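Local coordinates for DNA polymerase III, beta subunit (Thermotoga maritima, PDB 1VPK), which probably serves as the sliding clamp of replication, a ring-shaped head-to-tail homodimer around DNA that tethers polymerases and other proteins and gives them processivity, at residues Leu20-Lys25 / Gly52-Cys57; Ala78-Pro83 / Leu101-Asp106; Glu276-Val281 / Val292-Glu297; Lys333-Val338 / Cys358-Leu363. All coordinates share one frame; numbering follows the deposited sequence.

Interaction 1 (Leu20-Lys25 / Gly52-Cys57); sequences LELKDK and GNFYIC
Leu22 and Lys25 of helix 19-29 meet Phe54 and Ile56 of strand 53-59, and everything that passes between the two segments is apolar. The main touch joins two methyls, Leu22 CD1 and Ile56 CD1, 3.9 Å apart, with the side chains crossing at about a right angle. Leu22 leaves the helix beside the strand and not straight at it; with CG anti to the backbone N (chi1 -173°), its CD1 branch bends over to the sheet. The same methyl comes obliquely to the Phe54 ring, at 4.3 Å from CE2. Ile56 suits its place because its long CG1-CD1 arm bridges much of the gap between strand and helix, whose short axes come no closer than 10.3 Å. Phe45 and Phe47 of strand 44-50 pack beside Ile56 in the same layer.

The ionic part lies along the helix. Lys25 starts toward the strand, its CB 4.4 Å from Ile56 CD1, and then its chain leads away, carrying NZ to Glu21 OE2 at 2.5 Å, a salt bridge one helical turn back. NZ arrives on the syn side of the carboxylate, 23° out of its plane. Asp240 and the carbonyl of Thr68 also hold NZ, while the amide N of Asn70 binds the same OE2.

Lysine therefore plays two parts here: its first carbons add to the apolar seam, and its buried ammonium is paid for by several acceptors. The helix is thus seated on the sheet by hydrophobic side chains, with polar bonds pinning it at the margin.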
# COMPACT_ATOMS: atom_id res chain seq x y z
N LEU A 20 -3.89 26.60 1.57
CA LEU A 20 -4.10 25.79 2.77
C LEU A 20 -5.58 25.79 3.23
O LEU A 20 -6.14 24.71 3.56
CB LEU A 20 -3.15 26.29 3.86
CG LEU A 20 -3.15 25.43 5.11
CD1 LEU A 20 -2.68 23.97 4.81
CD2 LEU A 20 -2.26 26.09 6.14
N GLU A 21 -6.22 26.97 3.20
CA GLU A 21 -7.66 27.09 3.55
C GLU A 21 -8.56 26.34 2.59
O GLU A 21 -9.46 25.62 3.02
CB GLU A 21 -8.07 28.55 3.59
CG GLU A 21 -9.55 28.80 3.84
CD GLU A 21 -10.09 28.35 5.20
OE1 GLU A 21 -9.32 28.00 6.14
OE2 GLU A 21 -11.32 28.44 5.37
N LEU A 22 -8.35 26.54 1.28
CA LEU A 22 -9.13 25.87 0.29
C LEU A 22 -8.96 24.38 0.41
O LEU A 22 -9.94 23.64 0.30
CB LEU A 22 -8.72 26.33 -1.14
CG LEU A 22 -9.57 25.82 -2.29
CD1 LEU A 22 -11.03 26.30 -2.17
CD2 LEU A 22 -8.95 26.23 -3.66
N LYS A 23 -7.72 23.92 0.52
CA LYS A 23 -7.42 22.50 0.70
C LYS A 23 -8.12 21.88 1.92
O LYS A 23 -8.73 20.80 1.85
CB LYS A 23 -5.91 22.35 0.86
CG LYS A 23 -5.42 20.90 0.80
CD LYS A 23 -3.86 20.86 0.66
CE LYS A 23 -3.12 21.42 1.88
NZ LYS A 23 -1.60 21.28 1.79
N ASP A 24 -7.99 22.55 3.06
CA ASP A 24 -8.63 22.14 4.33
C ASP A 24 -10.16 22.02 4.20
O ASP A 24 -10.75 21.02 4.60
CB ASP A 24 -8.24 23.13 5.43
CG ASP A 24 -6.75 23.06 5.79
OD1 ASP A 24 -5.98 22.38 5.07
OD2 ASP A 24 -6.36 23.70 6.80
N LYS A 25 -10.81 23.02 3.62
CA LYS A 25 -12.29 22.98 3.48
C LYS A 25 -12.82 21.95 2.47
O LYS A 25 -13.86 21.31 2.70
CB LYS A 25 -12.85 24.39 3.20
CG LYS A 25 -12.53 25.37 4.35
CD LYS A 25 -13.43 25.04 5.58
CE LYS A 25 -12.98 25.67 6.90
NZ LYS A 25 -12.77 27.11 6.98
N GLY A 52 -20.44 38.25 -0.33
CA GLY A 52 -19.14 38.26 0.33
C GLY A 52 -18.87 37.07 1.23
O GLY A 52 -17.98 37.12 2.06
N ASN A 53 -19.63 36.00 1.01
CA ASN A 53 -19.45 34.72 1.65
C ASN A 53 -19.22 33.66 0.56
O ASN A 53 -19.77 33.77 -0.56
CB ASN A 53 -20.69 34.37 2.45
CG ASN A 53 -21.07 35.43 3.44
OD1 ASN A 53 -20.48 35.51 4.52
ND2 ASN A 53 -22.06 36.25 3.08
N PHE A 54 -18.32 32.74 0.84
CA PHE A 54 -17.97 31.65 -0.05
C PHE A 54 -18.16 30.39 0.77
O PHE A 54 -17.54 30.22 1.85
CB PHE A 54 -16.52 31.83 -0.56
CG PHE A 54 -15.96 30.66 -1.37
CD1 PHE A 54 -16.79 29.80 -2.15
CD2 PHE A 54 -14.61 30.43 -1.38
CE1 PHE A 54 -16.23 28.72 -2.85
CE2 PHE A 54 -14.07 29.38 -2.10
CZ PHE A 54 -14.89 28.51 -2.82
N TYR A 55 -19.09 29.55 0.33
CA TYR A 55 -19.35 28.22 0.94
C TYR A 55 -19.01 27.09 -0.05
O TYR A 55 -19.28 27.19 -1.29
CB TYR A 55 -20.83 28.06 1.29
CG TYR A 55 -21.39 29.16 2.12
CD1 TYR A 55 -21.15 29.20 3.47
CD2 TYR A 55 -22.16 30.16 1.55
CE1 TYR A 55 -21.65 30.22 4.24
CE2 TYR A 55 -22.66 31.18 2.33
CZ TYR A 55 -22.39 31.20 3.66
OH TYR A 55 -22.89 32.19 4.45
N ILE A 56 -18.43 26.04 0.50
CA ILE A 56 -18.28 24.76 -0.20
C ILE A 56 -19.15 23.72 0.54
O ILE A 56 -19.04 23.58 1.78
CB ILE A 56 -16.84 24.31 -0.17
CG1 ILE A 56 -15.99 25.27 -1.05
CG2 ILE A 56 -16.70 22.87 -0.62
CD1 ILE A 56 -14.46 25.11 -0.85
N CYS A 57 -20.02 23.03 -0.22
CA CYS A 57 -20.92 22.00 0.36
C CYS A 57 -20.78 20.63 -0.32
O CYS A 57 -20.38 20.52 -1.49
CB CYS A 57 -22.37 22.43 0.27
SG CYS A 57 -22.71 24.05 1.01

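Interaction 2 (Ala78-Pro83 / Leu101-Asp106); sequences ARFVVP and LSLEGD
Two antiparallel sheets of the N-terminal clamp domain face each other here, and Leu103 of one reaches over to Ala78 and Phe80 of the other. Strand 78-83 is, within this chain, an outermost strand of its sheet, whereas strand 98-104 lies within the other; the CA atoms of Ala78 and Leu103 are 9.1 Å apart, a spacing filled by side chains and not by backbone bonding. Strand 78-83 instead pairs with strand 44-50, Ala78 with Val49 and Phe80 with Phe47.

Leucine suits the centre of this contact because its fork serves two neighbours at once. CG stands anti to the carbonyl carbon (chi1 -61°), and the two methyls part from there: CD1 goes to Ala78 CB at 4.0 Å, while CD2 lies over one face of the Phe80 ring. Phe80 and Leu103 slide past each other in opposite directions. The ring is brought there by an uncommon first torsion, 57°, which tucks CG between the backbone N and the carbonyl carbon. Alanine is apt at the third position: its single methyl lies at the edge of the Phe80 ring, in the ring plane, and meets Leu103 CD1 as well.

Met13 of strand 13-18 touches all three side chains, and Leu108 and Thr121 add to the surroundings of Phe80. At the end of strand 78-83, Pro83 packs on Tyr310 of the second subunit. The closest carbon of the ring to the leucine is CE2, 4.1 Å from Leu103 CD2.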
# COMPACT_ATOMS: atom_id res chain seq x y z
N ALA A 78 -22.11 33.45 -7.49
CA ALA A 78 -22.17 32.23 -8.30
C ALA A 78 -22.69 31.07 -7.43
O ALA A 78 -22.61 31.12 -6.20
CB ALA A 78 -20.78 31.93 -8.89
N ARG A 79 -23.27 30.06 -8.08
CA ARG A 79 -23.69 28.81 -7.39
C ARG A 79 -23.55 27.73 -8.47
O ARG A 79 -24.22 27.80 -9.49
CB ARG A 79 -25.14 28.90 -6.87
CG ARG A 79 -25.55 27.80 -5.90
CD ARG A 79 -27.02 27.99 -5.29
NE ARG A 79 -27.25 27.04 -4.16
CZ ARG A 79 -27.79 25.82 -4.28
NH1 ARG A 79 -28.15 25.35 -5.46
NH2 ARG A 79 -27.91 25.03 -3.23
N PHE A 80 -22.65 26.77 -8.28
CA PHE A 80 -22.40 25.73 -9.29
C PHE A 80 -21.79 24.53 -8.59
O PHE A 80 -21.39 24.60 -7.42
CB PHE A 80 -21.48 26.26 -10.41
CG PHE A 80 -20.15 26.77 -9.90
CD1 PHE A 80 -19.05 25.93 -9.73
CD2 PHE A 80 -20.02 28.09 -9.51
CE1 PHE A 80 -17.87 26.40 -9.20
CE2 PHE A 80 -18.82 28.57 -9.03
CZ PHE A 80 -17.75 27.74 -8.87
N VAL A 81 -21.70 23.42 -9.32
CA VAL A 81 -21.13 22.20 -8.77
C VAL A 81 -19.89 21.87 -9.61
O VAL A 81 -19.88 22.10 -10.84
CB VAL A 81 -22.20 21.08 -8.76
CG1 VAL A 81 -21.67 19.76 -8.22
CG2 VAL A 81 -23.40 21.54 -7.92
N VAL A 82 -18.86 21.38 -8.94
CA VAL A 82 -17.67 20.88 -9.59
C VAL A 82 -17.37 19.42 -9.19
O VAL A 82 -17.60 19.02 -8.04
CB VAL A 82 -16.44 21.81 -9.33
CG1 VAL A 82 -16.44 22.95 -10.37
CG2 VAL A 82 -16.43 22.33 -7.94
N PRO A 83 -16.78 18.64 -10.11
CA PRO A 83 -16.64 17.21 -9.84
C PRO A 83 -15.73 16.96 -8.65
O PRO A 83 -14.68 17.60 -8.53
CB PRO A 83 -16.07 16.63 -11.15
CG PRO A 83 -15.60 17.78 -11.97
CD PRO A 83 -16.14 19.05 -11.38
N LEU A 101 -9.63 31.99 -7.68
CA LEU A 101 -10.74 31.32 -8.37
C LEU A 101 -11.55 32.34 -9.15
O LEU A 101 -11.80 33.47 -8.70
CB LEU A 101 -11.71 30.68 -7.40
CG LEU A 101 -11.23 29.78 -6.30
CD1 LEU A 101 -12.47 29.43 -5.49
CD2 LEU A 101 -10.58 28.56 -6.90
N SER A 102 -11.97 31.95 -10.34
CA SER A 102 -12.80 32.83 -11.15
C SER A 102 -13.52 31.97 -12.14
O SER A 102 -13.30 30.77 -12.20
CB SER A 102 -11.97 33.92 -11.84
OG SER A 102 -10.95 33.39 -12.68
N LEU A 103 -14.39 32.59 -12.91
CA LEU A 103 -15.12 31.93 -13.99
C LEU A 103 -14.68 32.50 -15.36
O LEU A 103 -14.43 33.70 -15.50
CB LEU A 103 -16.63 32.05 -13.78
CG LEU A 103 -17.12 31.39 -12.48
CD1 LEU A 103 -18.49 31.90 -12.12
CD2 LEU A 103 -17.18 29.87 -12.53
N GLU A 104 -14.53 31.61 -16.34
CA GLU A 104 -14.26 32.01 -17.73
C GLU A 104 -15.13 31.05 -18.50
O GLU A 104 -14.99 29.85 -18.35
CB GLU A 104 -12.76 31.86 -18.09
CG GLU A 104 -12.40 31.96 -19.62
CD GLU A 104 -10.86 32.04 -19.88
OE1 GLU A 104 -10.09 32.36 -18.92
OE2 GLU A 104 -10.44 31.79 -21.04
N GLY A 105 -16.09 31.57 -19.25
CA GLY A 105 -17.08 30.72 -19.91
C GLY A 105 -17.84 29.93 -18.85
O GLY A 105 -18.22 30.50 -17.83
N ASP A 106 -18.01 28.63 -19.08
CA ASP A 106 -18.69 27.68 -18.15
C ASP A 106 -17.69 26.91 -17.28
O ASP A 106 -17.99 25.84 -16.76
CB ASP A 106 -19.50 26.65 -18.97
CG ASP A 106 -20.50 27.29 -19.97
OD1 ASP A 106 -21.07 28.37 -19.64
OD2 ASP A 106 -20.73 26.72 -21.08

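Interaction 3 (Glu276-Val281 / Val292-Glu297); sequences ESLKRV and VKFEIE
This is a buried helix-on-sheet contact in the C-terminal clamp domain, in which Leu278 and Val281 of helix 271-285 rest on Val292 and Phe294 of strand 292-296. The short axes approach to 10.5 Å and cross at 131°, an oblique and roughly antiparallel arrangement. The backbones come nearest at the end of the helical segment and the start of the strand, where the CA atoms of Val281 and Val292 are 7.2 Å apart.

Val281 points at the strand, and its CG2 meets Val292 CG2 at 4.0 Å, the two side chains crossing at about a right angle. On Val292 that methyl is anti to the backbone N, and the chi1 of Val292, 55°, sets its CG1 between the backbone N and the carbonyl carbon, facing Leu278, so each branch of this valine serves a different helix residue. Leu278, three residues before Val281 and on an adjoining part of the helix surface, starts out alongside the strand and bends its CD2 toward it, 4.2 Å from Val292 CG1. The same CD2 approaches the far end of the Phe294 ring obliquely, 4.4 Å from CZ. Short branched valines fit where the backbones are near; the longer leucine and phenylalanine span the wider part.

Polar groups stand beside this patch: Ser277 OG and Arg280 NH2 both bind Asp315 OD2 on strand 311-318, and Arg280 also packs on Thr115 of the second subunit. Helices laid across the inside of antiparallel sheets, with the sheets forming the outer wall of the ring, are the hallmark of the DNA-clamp fold.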
# COMPACT_ATOMS: atom_id res chain seq x y z
N GLU A 276 2.12 -10.91 18.07
CA GLU A 276 3.13 -11.67 17.36
C GLU A 276 2.76 -13.15 17.23
O GLU A 276 3.02 -13.80 16.22
CB GLU A 276 4.50 -11.47 18.04
CG GLU A 276 5.09 -10.11 17.79
CD GLU A 276 6.36 -9.80 18.62
OE1 GLU A 276 6.79 -10.60 19.50
OE2 GLU A 276 6.91 -8.70 18.39
N SER A 277 2.14 -13.69 18.25
CA SER A 277 1.68 -15.09 18.25
C SER A 277 0.57 -15.24 17.24
O SER A 277 0.56 -16.21 16.47
CB SER A 277 1.18 -15.49 19.64
OG SER A 277 0.84 -16.86 19.70
N LEU A 278 -0.39 -14.29 17.24
CA LEU A 278 -1.46 -14.32 16.23
C LEU A 278 -0.91 -14.27 14.81
O LEU A 278 -1.31 -15.05 13.93
CB LEU A 278 -2.47 -13.18 16.48
CG LEU A 278 -3.34 -13.53 17.69
CD1 LEU A 278 -4.04 -12.32 18.26
CD2 LEU A 278 -4.37 -14.64 17.40
N LYS A 279 0.07 -13.41 14.57
CA LYS A 279 0.72 -13.37 13.26
C LYS A 279 1.33 -14.73 12.83
O LYS A 279 1.21 -15.16 11.67
CB LYS A 279 1.79 -12.31 13.21
CG LYS A 279 1.30 -10.87 13.08
CD LYS A 279 2.47 -10.03 12.48
N ARG A 280 1.98 -15.42 13.77
CA ARG A 280 2.57 -16.74 13.49
C ARG A 280 1.49 -17.76 13.10
O ARG A 280 1.65 -18.47 12.11
CB ARG A 280 3.46 -17.23 14.68
CG ARG A 280 4.64 -16.30 14.87
CD ARG A 280 5.69 -16.71 15.88
NE ARG A 280 5.23 -16.68 17.27
CZ ARG A 280 5.54 -15.73 18.17
NH1 ARG A 280 6.29 -14.69 17.88
NH2 ARG A 280 5.09 -15.84 19.39
N VAL A 281 0.38 -17.83 13.84
CA VAL A 281 -0.60 -18.85 13.57
C VAL A 281 -1.41 -18.52 12.32
O VAL A 281 -1.92 -19.42 11.69
CB VAL A 281 -1.53 -19.19 14.79
CG1 VAL A 281 -0.67 -19.66 16.02
CG2 VAL A 281 -2.42 -18.02 15.17
N VAL A 292 -8.19 -19.90 15.16
CA VAL A 292 -7.18 -20.22 16.13
C VAL A 292 -7.90 -20.78 17.35
O VAL A 292 -8.88 -20.21 17.80
CB VAL A 292 -6.30 -19.01 16.51
CG1 VAL A 292 -7.14 -17.78 17.00
CG2 VAL A 292 -5.24 -19.36 17.61
N LYS A 293 -7.43 -21.92 17.83
CA LYS A 293 -7.83 -22.53 19.10
C LYS A 293 -6.85 -22.12 20.19
O LYS A 293 -5.62 -22.29 20.04
CB LYS A 293 -7.84 -24.05 18.95
CG LYS A 293 -8.31 -24.79 20.18
CD LYS A 293 -8.41 -26.28 19.94
CE LYS A 293 -7.04 -26.87 19.68
NZ LYS A 293 -7.06 -28.37 19.79
N PHE A 294 -7.40 -21.53 21.25
CA PHE A 294 -6.67 -21.21 22.46
C PHE A 294 -6.88 -22.34 23.43
O PHE A 294 -8.02 -22.71 23.70
CB PHE A 294 -7.20 -19.92 23.09
CG PHE A 294 -6.88 -18.68 22.31
CD1 PHE A 294 -7.52 -18.41 21.14
CD2 PHE A 294 -5.95 -17.79 22.73
CE1 PHE A 294 -7.21 -17.29 20.42
CE2 PHE A 294 -5.66 -16.67 22.01
CZ PHE A 294 -6.30 -16.42 20.88
N GLU A 295 -5.76 -22.90 23.90
CA GLU A 295 -5.70 -23.88 24.97
C GLU A 295 -5.05 -23.14 26.14
O GLU A 295 -3.82 -22.94 26.20
CB GLU A 295 -4.88 -25.10 24.55
CG GLU A 295 -5.48 -25.81 23.37
CD GLU A 295 -4.55 -26.82 22.75
OE1 GLU A 295 -3.39 -26.93 23.17
OE2 GLU A 295 -4.98 -27.53 21.85
N ILE A 296 -5.90 -22.71 27.04
CA ILE A 296 -5.49 -21.95 28.19
C ILE A 296 -5.25 -22.87 29.39
O ILE A 296 -6.12 -23.63 29.80
CB ILE A 296 -6.55 -20.89 28.50
CG1 ILE A 296 -6.79 -20.00 27.31
CG2 ILE A 296 -6.10 -20.08 29.71
CD1 ILE A 296 -8.06 -19.29 27.36
N GLU A 297 -4.03 -22.82 29.92
CA GLU A 297 -3.58 -23.63 31.01
C GLU A 297 -3.07 -22.67 32.07
O GLU A 297 -3.19 -21.44 31.94
CB GLU A 297 -2.45 -24.57 30.56
CG GLU A 297 -2.85 -25.46 29.37
CD GLU A 297 -1.67 -26.20 28.72
OE1 GLU A 297 -0.56 -26.24 29.33
OE2 GLU A 297 -1.87 -26.75 27.60

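Interaction 4 (Lys333-Val338 / Cys358-Leu363); sequences KFIEDV and CQINPL
Where Ile335 and Val338 of helix 332-341 touch Ile360 of strand 358-362 no flat group takes part; the flat groups are the amides of Gln359 and Asn361, the strand neighbours of Ile360. Gln359 NE2 gives a straight bond (176°) to Asn361 OD1, 3.1 Å away. The acceptor lies in the plane of the Gln359 amide, yet the donor stands well above the carbonyl plane of Asn361, so the two amides are turned against each other. Asn361 ND2 in turn binds the carbonyl O of Pro362 at 3.1 Å, again from above that carbonyl's plane. The Asn361 amide thus accepts through OD1 and donates through ND2. Its CB points away from the helix.

The contact with the helix is purely aliphatic. Ile360 divides its branches between two helix residues: CG2 goes to Val338 CG1 at 3.8 Å, and CD1, at the end of the longer arm, to Ile335 CD1 at 4.1 Å. With CG1 anti to the backbone N (chi1 169°), Val338 turns that methyl to the strand. Ile335 crosses Ile360 at about a right angle, while Tyr370 of strand 368-372 packs on Val338.

Such a division makes the strand two-sided: beta-branched carbon chains seat the helix without directional bonds, and two hydrogen bonds, from Gln359 NE2 and Asn361 ND2, restrain the side chains on the other side.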
# COMPACT_ATOMS: atom_id res chain seq x y z
N LYS A 333 -8.26 -12.84 13.04
CA LYS A 333 -8.27 -11.48 12.52
C LYS A 333 -9.06 -10.58 13.47
O LYS A 333 -8.71 -9.41 13.68
CB LYS A 333 -8.89 -11.42 11.11
N PHE A 334 -10.15 -11.10 14.02
CA PHE A 334 -10.96 -10.29 14.94
C PHE A 334 -10.22 -9.98 16.24
O PHE A 334 -10.44 -8.92 16.83
CB PHE A 334 -12.29 -10.95 15.25
CG PHE A 334 -13.24 -11.04 14.10
CD1 PHE A 334 -13.23 -10.13 13.06
CD2 PHE A 334 -14.22 -12.00 14.11
CE1 PHE A 334 -14.17 -10.22 12.01
CE2 PHE A 334 -15.14 -12.10 13.11
CZ PHE A 334 -15.12 -11.21 12.04
N ILE A 335 -9.33 -10.87 16.67
CA ILE A 335 -8.58 -10.63 17.90
C ILE A 335 -7.52 -9.63 17.57
O ILE A 335 -7.28 -8.69 18.34
CB ILE A 335 -7.87 -11.91 18.45
CG1 ILE A 335 -8.82 -13.09 18.67
CG2 ILE A 335 -7.09 -11.57 19.77
CD1 ILE A 335 -9.85 -12.84 19.67
N GLU A 336 -6.83 -9.84 16.44
CA GLU A 336 -5.83 -8.91 16.01
C GLU A 336 -6.35 -7.46 15.82
O GLU A 336 -5.69 -6.52 16.20
CB GLU A 336 -5.14 -9.40 14.73
CG GLU A 336 -4.06 -8.46 14.21
CD GLU A 336 -2.93 -8.26 15.22
OE1 GLU A 336 -2.12 -9.24 15.44
OE2 GLU A 336 -2.86 -7.14 15.81
N ASP A 337 -7.51 -7.28 15.21
CA ASP A 337 -8.15 -5.95 15.09
C ASP A 337 -8.25 -5.22 16.41
O ASP A 337 -7.93 -4.07 16.49
CB ASP A 337 -9.56 -6.11 14.54
CG ASP A 337 -9.60 -6.39 13.06
OD1 ASP A 337 -8.60 -6.14 12.34
OD2 ASP A 337 -10.67 -6.79 12.59
N VAL A 338 -8.72 -5.90 17.45
CA VAL A 338 -8.79 -5.33 18.81
C VAL A 338 -7.43 -4.82 19.31
O VAL A 338 -7.31 -3.68 19.78
CB VAL A 338 -9.39 -6.39 19.81
CG1 VAL A 338 -9.23 -5.98 21.18
CG2 VAL A 338 -10.90 -6.67 19.54
N CYS A 358 -15.94 -13.55 24.45
CA CYS A 358 -14.75 -13.16 25.20
C CYS A 358 -14.74 -11.63 25.27
O CYS A 358 -14.98 -10.94 24.26
CB CYS A 358 -13.51 -13.66 24.45
SG CYS A 358 -11.99 -13.03 25.02
N GLN A 359 -14.45 -11.11 26.45
CA GLN A 359 -14.20 -9.70 26.63
C GLN A 359 -12.70 -9.45 26.67
O GLN A 359 -11.98 -10.08 27.43
CB GLN A 359 -14.86 -9.15 27.90
CG GLN A 359 -14.59 -7.67 28.08
CD GLN A 359 -15.28 -7.06 29.27
OE1 GLN A 359 -16.48 -7.11 29.36
NE2 GLN A 359 -14.51 -6.51 30.19
N ILE A 360 -12.25 -8.55 25.81
CA ILE A 360 -10.90 -8.06 25.82
C ILE A 360 -10.85 -6.57 26.24
O ILE A 360 -11.61 -5.69 25.73
CB ILE A 360 -10.22 -8.24 24.47
CG1 ILE A 360 -10.19 -9.73 24.09
CG2 ILE A 360 -8.80 -7.68 24.52
CD1 ILE A 360 -9.80 -9.99 22.68
N ASN A 361 -9.96 -6.29 27.18
CA ASN A 361 -9.78 -4.90 27.59
C ASN A 361 -8.33 -4.57 27.90
O ASN A 361 -7.55 -5.45 28.19
CB ASN A 361 -10.69 -4.61 28.79
CG ASN A 361 -10.60 -5.61 29.86
OD1 ASN A 361 -11.40 -6.57 29.91
ND2 ASN A 361 -9.66 -5.39 30.79
N PRO A 362 -7.99 -3.28 27.87
CA PRO A 362 -6.67 -2.87 28.37
C PRO A 362 -6.58 -3.13 29.85
O PRO A 362 -7.60 -3.04 30.53
CB PRO A 362 -6.61 -1.38 28.11
CG PRO A 362 -7.88 -0.99 27.70
CD PRO A 362 -8.80 -2.14 27.49
N LEU A 363 -5.38 -3.43 30.35
CA LEU A 363 -5.19 -3.72 31.74
C LEU A 363 -5.32 -2.45 32.51
O LEU A 363 -4.60 -1.50 32.27
CB LEU A 363 -3.82 -4.37 32.00
CG LEU A 363 -3.42 -4.68 33.44
CD1 LEU A 363 -4.38 -5.78 33.98
CD2 LEU A 363 -1.99 -5.13 33.54

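Interactions 1 and 2 belong to the N-terminal clamp domain and interactions 3 and 4 to the C-terminal one, with the centres of 1 and 3 about 50 Å apart. Within each domain the pair joins into one core: Phe54 CZ meets Leu101 CD1 at 3.7 Å, and Leu278 CD1 meets Ile335 CG2 at 3.5 Å. Interactions 1 and 2 share a sheet, through strands 53-59 and 78-83. Interactions 1, 3 and 4 are buried helix-on-sheet contacts, whereas interaction 2 joins two sheets and is partly exposed. All four are apolar across the contact, but the polar margins of 1, 3 and 4 differ: a salt bridge within the helix, an arginine and a serine sharing an aspartate, and uncharged amides.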